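Local coordinates for Lin2004 protein (Listeria innocua, PDB 2HUJ) that is of unknown function but represents a bacterial protein family, DUF1798, that adopts a four-helical bundle fold, at residues 25-30 against 132-137; 42-47 against 110-115; 76-79 against 85-88. All blocks are in the same frame, centred on the assembly; numbering follows the deposited sequence. Where two conformers were deposited one is given.

Contact 1 (25-30 against 132-137); sequences RTEQLL and FLKRKE
The ends of the Glu27 and Lys134 side chains meet between two helices of the four-helical bundle in a long salt bridge. Glu27 OE2 lies 3.4 Å from Lys134 NZ. The hydrogen bond within this pair is weak. The same oxygen is also 3.4 Å from Lys134 CE, so the carboxylate touches the last methylene of the lysine as well as its ammonium group. The side chains approach at a slant.

Glu27 puts CG beside its backbone N (chi1 -71°) and runs extended from there, which carries the carboxylate across the gap. Lys134 also starts out beside its backbone N, and its chain bends only at chi4 (148°). Because the lysine is exposed and the glutamate partly so, this is a surface link, and its electrostatic pull is probably modest.

On the buried side of the ion pair lie Thr26 and Leu133, and both point toward the opposite helix. Their approach is loose, with Thr26 OG1 4.3 Å from Leu133 CD1. The threonine hydroxyl is not left to the leucine methyl: it is hydrogen-bonded to Leu22 O, one turn back in its own helix. The nearest CA atoms, those of Thr26 and Leu133, are 9.6 Å apart.

Helix 16-45 thus packs against helix 112-137 through Thr26 on Val129 and Leu133 on Leu22 and Leu23, while helix 52-81 adjoins Thr26 through Phe70.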
# COMPACT_ATOMS: atom_id res chain seq x y z
N ARG A 25 -5.70 8.90 2.24
CA ARG A 25 -4.61 8.05 2.66
C ARG A 25 -4.61 6.68 1.98
O ARG A 25 -3.56 6.10 1.72
CB ARG A 25 -4.62 7.91 4.17
CG ARG A 25 -4.37 9.22 4.83
CD ARG A 25 -4.37 9.12 6.29
NE ARG A 25 -4.04 10.42 6.86
CZ ARG A 25 -3.76 10.64 8.14
NH1 ARG A 25 -3.68 9.65 9.03
NH2 ARG A 25 -3.51 11.88 8.53
N THR A 26 -5.80 6.20 1.63
CA THR A 26 -5.95 4.95 0.84
C THR A 26 -5.38 5.16 -0.55
O THR A 26 -4.64 4.32 -1.03
CB THR A 26 -7.44 4.54 0.74
OG1 THR A 26 -7.98 4.38 2.06
CG2 THR A 26 -7.60 3.22 -0.04
N GLU A 27 -5.67 6.29 -1.17
CA GLU A 27 -5.15 6.61 -2.52
C GLU A 27 -3.63 6.73 -2.48
O GLU A 27 -2.89 6.23 -3.36
CB GLU A 27 -5.80 7.89 -3.06
CG GLU A 27 -7.28 7.63 -3.40
CD GLU A 27 -8.12 8.87 -3.64
OE1 GLU A 27 -7.63 10.00 -3.41
OE2 GLU A 27 -9.29 8.66 -4.06
N GLN A 28 -3.14 7.37 -1.44
CA GLN A 28 -1.71 7.55 -1.29
C GLN A 28 -1.02 6.19 -1.15
O GLN A 28 0.03 5.95 -1.76
CB GLN A 28 -1.44 8.43 -0.08
CG GLN A 28 0.01 8.60 0.23
CD GLN A 28 0.51 9.89 -0.31
OE1 GLN A 28 0.65 10.86 0.42
NE2 GLN A 28 0.72 9.94 -1.61
N LEU A 29 -1.60 5.30 -0.35
CA LEU A 29 -1.03 3.97 -0.17
C LEU A 29 -1.09 3.11 -1.44
O LEU A 29 -0.14 2.37 -1.73
CB LEU A 29 -1.69 3.27 1.01
CG LEU A 29 -1.03 1.96 1.46
CD1 LEU A 29 0.47 2.13 1.78
CD2 LEU A 29 -1.76 1.38 2.66
N LEU A 30 -2.20 3.20 -2.17
CA LEU A 30 -2.30 2.59 -3.51
C LEU A 30 -1.22 3.07 -4.45
O LEU A 30 -0.59 2.29 -5.17
CB LEU A 30 -3.65 2.84 -4.13
CG LEU A 30 -4.79 1.94 -3.67
CD1 LEU A 30 -6.10 2.60 -3.98
CD2 LEU A 30 -4.67 0.58 -4.40
N PHE A 132 -15.42 1.68 -1.79
CA PHE A 132 -16.46 1.73 -0.76
C PHE A 132 -16.64 3.15 -0.24
O PHE A 132 -17.76 3.66 -0.10
CB PHE A 132 -16.06 0.82 0.40
CG PHE A 132 -17.01 0.86 1.58
CD1 PHE A 132 -16.85 1.80 2.59
CD2 PHE A 132 -18.04 -0.07 1.69
CE1 PHE A 132 -17.72 1.83 3.67
CE2 PHE A 132 -18.90 -0.05 2.77
CZ PHE A 132 -18.76 0.90 3.75
N LEU A 133 -15.53 3.79 0.06
CA LEU A 133 -15.50 5.18 0.56
C LEU A 133 -15.96 6.21 -0.46
O LEU A 133 -16.71 7.16 -0.12
CB LEU A 133 -14.09 5.48 1.06
CG LEU A 133 -13.66 4.75 2.33
CD1 LEU A 133 -12.21 5.11 2.63
CD2 LEU A 133 -14.56 5.10 3.52
N LYS A 134 -15.56 6.02 -1.72
CA LYS A 134 -16.06 6.92 -2.79
C LYS A 134 -17.58 6.81 -2.92
O LYS A 134 -18.28 7.82 -3.09
CB LYS A 134 -15.38 6.63 -4.12
CG LYS A 134 -13.99 7.19 -4.20
CD LYS A 134 -13.37 7.06 -5.60
CE LYS A 134 -12.13 7.96 -5.74
NZ LYS A 134 -11.08 7.41 -6.66
N ARG A 135 -18.11 5.59 -2.82
CA ARG A 135 -19.56 5.37 -2.85
C ARG A 135 -20.25 6.06 -1.69
O ARG A 135 -21.29 6.71 -1.88
CB ARG A 135 -19.92 3.89 -2.85
CG ARG A 135 -20.01 3.28 -4.23
CD ARG A 135 -20.56 1.84 -4.25
NE ARG A 135 -21.25 1.43 -3.01
CZ ARG A 135 -20.73 0.65 -2.05
NH1 ARG A 135 -19.49 0.15 -2.15
NH2 ARG A 135 -21.46 0.36 -0.98
N LYS A 136 -19.70 5.91 -0.49
CA LYS A 136 -20.23 6.55 0.71
C LYS A 136 -20.16 8.08 0.59
O LYS A 136 -21.07 8.78 1.01
CB LYS A 136 -19.50 6.08 1.97
CG LYS A 136 -20.07 4.82 2.59
N GLU A 137 -19.07 8.57 -0.01
CA GLU A 137 -18.92 10.00 -0.31
C GLU A 137 -20.03 10.47 -1.23
O GLU A 137 -20.73 11.45 -0.93
CB GLU A 137 -17.56 10.27 -0.99
CG GLU A 137 -17.50 11.61 -1.75
CD GLU A 137 -16.27 11.78 -2.65
OE1 GLU A 137 -15.57 10.80 -2.95
OE2 GLU A 137 -16.03 12.93 -3.08

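Contact 2 (42-47 against 110-115); sequences SNREEE and SFYKHF
Arg44 lies across Tyr112 at one end of the four-helical bundle, where the last turn of helix 16-45 faces the first turn of helix 112-137. The two side chains cross at about a right angle. Their flat groups are not stacked, since the guanidinium and ring planes are 39° apart. One face of the guanidinium is met by Tyr112 CB, which sits 3.8 Å above that plane and is offset toward its rim. The ring is approached obliquely: Arg44 NE comes within 3.8 Å of Tyr112 CD1, and Arg44 CD is 4.0 Å from the same carbon. The arginine therefore meets the tyrosine near its root, well away from the hydroxyl.

Torsions explain the reach. Arg44 sets CG opposite its backbone N (chi1 -166°) and stays extended as far as NE, so the side chain spans the gap between the helix ends. Two conformers of Arg44 were deposited, and this account holds for one of them.

The polar end of Arg44 is anchored mainly by the loop before Tyr112. Its NH1 donates a hydrogen bond to Gly108 O. Ser110 O is also close to NH1, but the angle is too poor for a bond; that carbonyl is hydrogen-bonded by Tyr40 OH. Ser110 OG is hydrogen-bonded to Asn107 O, within the connection between helices 88-104 and 112-137.

A water joins the two segments. It accepts a hydrogen bond of 3.0 Å from the backbone N of Tyr112, and a weak one of 3.4 Å from Arg44 NH2.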
# COMPACT_ATOMS: atom_id res chain seq x y z
N SER A 42 11.20 -2.09 -13.45
CA SER A 42 12.33 -1.41 -14.07
C SER A 42 13.66 -2.08 -13.75
O SER A 42 14.51 -2.22 -14.62
CB SER A 42 12.37 0.08 -13.69
OG SER A 42 12.86 0.29 -12.37
N ASN A 43 13.85 -2.51 -12.52
CA ASN A 43 15.09 -3.21 -12.17
C ASN A 43 15.16 -4.61 -12.78
O ASN A 43 16.24 -5.13 -13.06
CB ASN A 43 15.25 -3.27 -10.64
CG ASN A 43 15.81 -2.00 -10.07
OD1 ASN A 43 16.75 -1.42 -10.61
ND2 ASN A 43 15.25 -1.56 -8.95
N ARG A 44 13.99 -5.20 -13.00
CA ARG A 44 13.92 -6.50 -13.60
C ARG A 44 14.37 -6.44 -15.08
O ARG A 44 14.99 -7.38 -15.60
CB ARG A 44 12.50 -7.07 -13.44
CG ARG A 44 12.43 -8.54 -13.75
CD ARG A 44 11.18 -9.17 -13.20
NE ARG A 44 11.13 -10.57 -13.58
CZ ARG A 44 11.78 -11.56 -12.97
NH1 ARG A 44 12.54 -11.33 -11.90
NH2 ARG A 44 11.65 -12.79 -13.43
N GLU A 45 14.09 -5.31 -15.72
CA GLU A 45 14.51 -5.01 -17.08
C GLU A 45 15.99 -4.68 -17.16
O GLU A 45 16.68 -5.13 -18.06
CB GLU A 45 13.72 -3.81 -17.62
CG GLU A 45 13.95 -3.51 -19.11
N GLU A 46 16.46 -3.88 -16.22
CA GLU A 46 17.86 -3.52 -16.13
C GLU A 46 18.19 -3.15 -14.69
O GLU A 46 17.72 -2.13 -14.22
CB GLU A 46 18.16 -2.35 -17.05
CG GLU A 46 19.63 -1.97 -17.08
CD GLU A 46 19.92 -0.79 -17.99
OE1 GLU A 46 19.12 -0.52 -18.92
OE2 GLU A 46 20.97 -0.13 -17.78
N GLU A 47 18.98 -3.97 -14.00
CA GLU A 47 19.21 -3.74 -12.59
C GLU A 47 20.01 -2.47 -12.43
O GLU A 47 21.00 -2.28 -13.12
CB GLU A 47 19.97 -4.91 -11.95
CG GLU A 47 20.37 -4.66 -10.45
CD GLU A 47 19.17 -4.57 -9.50
OE1 GLU A 47 18.12 -5.19 -9.80
OE2 GLU A 47 19.28 -3.89 -8.44
N SER A 110 14.20 -10.42 -7.52
CA SER A 110 13.19 -10.88 -6.58
C SER A 110 12.21 -11.78 -7.35
O SER A 110 11.93 -11.55 -8.54
CB SER A 110 12.43 -9.73 -5.92
OG SER A 110 13.30 -8.96 -5.12
N PHE A 111 11.76 -12.83 -6.67
CA PHE A 111 10.94 -13.84 -7.32
C PHE A 111 9.65 -13.19 -7.84
O PHE A 111 8.93 -12.54 -7.07
CB PHE A 111 10.61 -15.00 -6.37
CG PHE A 111 11.78 -15.92 -6.09
CD1 PHE A 111 12.71 -16.24 -7.07
CD2 PHE A 111 11.92 -16.51 -4.84
CE1 PHE A 111 13.77 -17.10 -6.81
CE2 PHE A 111 12.98 -17.38 -4.57
CZ PHE A 111 13.91 -17.66 -5.57
N TYR A 112 9.40 -13.34 -9.14
CA TYR A 112 8.35 -12.58 -9.80
C TYR A 112 6.92 -12.89 -9.30
O TYR A 112 6.18 -11.96 -8.97
CB TYR A 112 8.43 -12.80 -11.30
CG TYR A 112 7.37 -12.02 -12.03
CD1 TYR A 112 7.58 -10.70 -12.37
CD2 TYR A 112 6.15 -12.60 -12.34
CE1 TYR A 112 6.61 -9.98 -13.01
CE2 TYR A 112 5.18 -11.89 -12.98
CZ TYR A 112 5.41 -10.58 -13.31
OH TYR A 112 4.45 -9.88 -13.97
N LYS A 113 6.54 -14.16 -9.26
CA LYS A 113 5.18 -14.50 -8.83
C LYS A 113 4.91 -14.05 -7.40
O LYS A 113 3.83 -13.49 -7.13
CB LYS A 113 4.86 -16.00 -9.03
CG LYS A 113 3.43 -16.40 -8.63
CD LYS A 113 3.15 -17.86 -8.92
CE LYS A 113 1.74 -18.29 -8.47
NZ LYS A 113 1.56 -18.01 -7.00
N HIS A 114 5.86 -14.23 -6.49
CA HIS A 114 5.69 -13.76 -5.12
C HIS A 114 5.45 -12.25 -5.08
O HIS A 114 4.52 -11.75 -4.43
CB HIS A 114 6.89 -14.13 -4.24
CG HIS A 114 7.00 -15.60 -3.95
ND1 HIS A 114 5.96 -16.48 -4.15
CD2 HIS A 114 8.04 -16.34 -3.50
CE1 HIS A 114 6.34 -17.70 -3.82
NE2 HIS A 114 7.60 -17.65 -3.43
N PHE A 115 6.26 -11.51 -5.83
CA PHE A 115 6.11 -10.04 -5.88
C PHE A 115 4.75 -9.65 -6.44
O PHE A 115 4.01 -8.88 -5.83
CB PHE A 115 7.26 -9.43 -6.70
CG PHE A 115 7.53 -7.99 -6.35
CD1 PHE A 115 6.54 -7.01 -6.55
CD2 PHE A 115 8.77 -7.58 -5.90
CE1 PHE A 115 6.77 -5.67 -6.24
CE2 PHE A 115 8.99 -6.23 -5.58
CZ PHE A 115 8.02 -5.28 -5.79
O HOH W 1 11.39 -14.88 -10.77

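Contact 3 (76-79 against 85-88); sequences PWVN and YLGE
The contact belongs to the short connection between two bundle helices, 52-81 and 88-104, where the chain doubles back on the end of the helix it has just left. Val78 is buried at the centre. Its CG2, anti to the backbone N, packs 4.0 Å from Leu86 CG and 3.8 Å from Gly87 CA. It also lies against the backbone, 3.4 Å from Leu86 O. CG1 instead faces the start of the next helix, 3.9 Å from Glu88 N. Beside it, Leu86 CD2 comes obliquely to the Trp77 ring, 4.1 Å from CZ3, with the two side chains crossing at about a right angle.

Asn79 and Glu88 make the polar part of the contact. Asn79 ND2 donates to Glu88 OE1 over 3.2 Å, nearly straight at 165°. The carboxylate oxygen is met on its anti side, 33° out of plane. Glu88 OE2 is held by a salt bridge to Arg92. A water accepts from Glu88 N and donates to Asn79 OD1, 2.8 Å away.

Both ends of the Asn79 amide are thus engaged, one directly and one through water, which should fix its flip. With Arg92 on the other oxygen, the Glu88 carboxylate is probably ionised.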
# COMPACT_ATOMS: atom_id res chain seq x y z
N PRO A 76 -9.38 2.11 13.36
CA PRO A 76 -10.61 2.58 14.01
C PRO A 76 -11.84 2.51 13.09
O PRO A 76 -12.93 2.11 13.51
CB PRO A 76 -10.28 4.04 14.34
CG PRO A 76 -8.79 4.09 14.41
CD PRO A 76 -8.27 3.08 13.47
N TRP A 77 -11.65 2.88 11.82
CA TRP A 77 -12.75 2.79 10.86
C TRP A 77 -13.25 1.36 10.70
O TRP A 77 -14.45 1.11 10.77
CB TRP A 77 -12.33 3.35 9.50
CG TRP A 77 -13.25 3.06 8.36
CD1 TRP A 77 -14.42 3.68 8.09
CD2 TRP A 77 -13.05 2.10 7.31
NE1 TRP A 77 -14.98 3.15 6.95
CE2 TRP A 77 -14.15 2.19 6.45
CE3 TRP A 77 -12.05 1.19 7.00
CZ2 TRP A 77 -14.28 1.40 5.31
CZ3 TRP A 77 -12.18 0.41 5.88
CH2 TRP A 77 -13.29 0.52 5.05
N VAL A 78 -12.34 0.40 10.52
CA VAL A 78 -12.79 -0.95 10.17
C VAL A 78 -13.53 -1.57 11.34
O VAL A 78 -14.46 -2.37 11.14
CB VAL A 78 -11.63 -1.87 9.64
CG1 VAL A 78 -10.87 -2.48 10.77
CG2 VAL A 78 -12.20 -2.94 8.69
N ASN A 79 -13.15 -1.20 12.57
CA ASN A 79 -13.73 -1.79 13.75
C ASN A 79 -15.01 -1.06 14.18
O ASN A 79 -15.84 -1.63 14.89
CB ASN A 79 -12.70 -1.87 14.90
CG ASN A 79 -11.58 -2.87 14.62
OD1 ASN A 79 -11.80 -3.93 14.03
ND2 ASN A 79 -10.37 -2.54 15.04
N TYR A 85 -17.10 -7.82 4.85
CA TYR A 85 -16.05 -8.79 4.55
C TYR A 85 -14.64 -8.24 4.78
O TYR A 85 -13.69 -8.64 4.12
CB TYR A 85 -16.14 -9.32 3.11
CG TYR A 85 -17.51 -9.82 2.70
CD1 TYR A 85 -18.05 -10.98 3.26
CD2 TYR A 85 -18.26 -9.13 1.75
CE1 TYR A 85 -19.31 -11.45 2.89
CE2 TYR A 85 -19.52 -9.58 1.37
CZ TYR A 85 -20.05 -10.73 1.93
OH TYR A 85 -21.29 -11.19 1.55
N LEU A 86 -14.48 -7.32 5.73
CA LEU A 86 -13.17 -6.69 5.92
C LEU A 86 -12.90 -6.40 7.38
O LEU A 86 -13.78 -5.87 8.08
CB LEU A 86 -13.07 -5.39 5.16
CG LEU A 86 -11.73 -4.67 5.14
CD1 LEU A 86 -10.64 -5.46 4.45
CD2 LEU A 86 -11.93 -3.36 4.42
N GLY A 87 -11.71 -6.80 7.81
CA GLY A 87 -11.27 -6.56 9.17
C GLY A 87 -9.83 -6.10 9.31
O GLY A 87 -9.12 -5.82 8.34
N GLU A 88 -9.38 -6.07 10.56
CA GLU A 88 -8.10 -5.49 10.92
C GLU A 88 -6.90 -6.23 10.31
O GLU A 88 -6.00 -5.61 9.78
CB GLU A 88 -7.97 -5.49 12.45
CG GLU A 88 -6.71 -4.94 12.92
CD GLU A 88 -6.69 -4.54 14.39
OE1 GLU A 88 -7.75 -4.36 15.03
OE2 GLU A 88 -5.56 -4.43 14.89
O HOH W 2 -14.77 -5.19 10.34
O HOH W 3 -11.31 -6.39 12.75

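From the N terminus, helix 16-45 supplies residues 25-30 to contact 1, and its last turn with the two residues after it supplies 42-47 to contact 2. The chain next runs through helix 52-81, and contact 3 closes a short loop with 76-79 and 85-88. Helix 88-104 leads to residues 110-115, which close contact 2, and residues 132-137 close contact 1 last. The loops are nested without crossing: contact 3 inside contact 2, and contact 2 inside contact 1. Contacts 1 and 2 tie the same two helices, with centres about 28 Å apart. Contact 2 lies across the chain's centre from contacts 1 and 3; contact 3 touches contact 1, where Trp77 packs on Phe132 and Leu133.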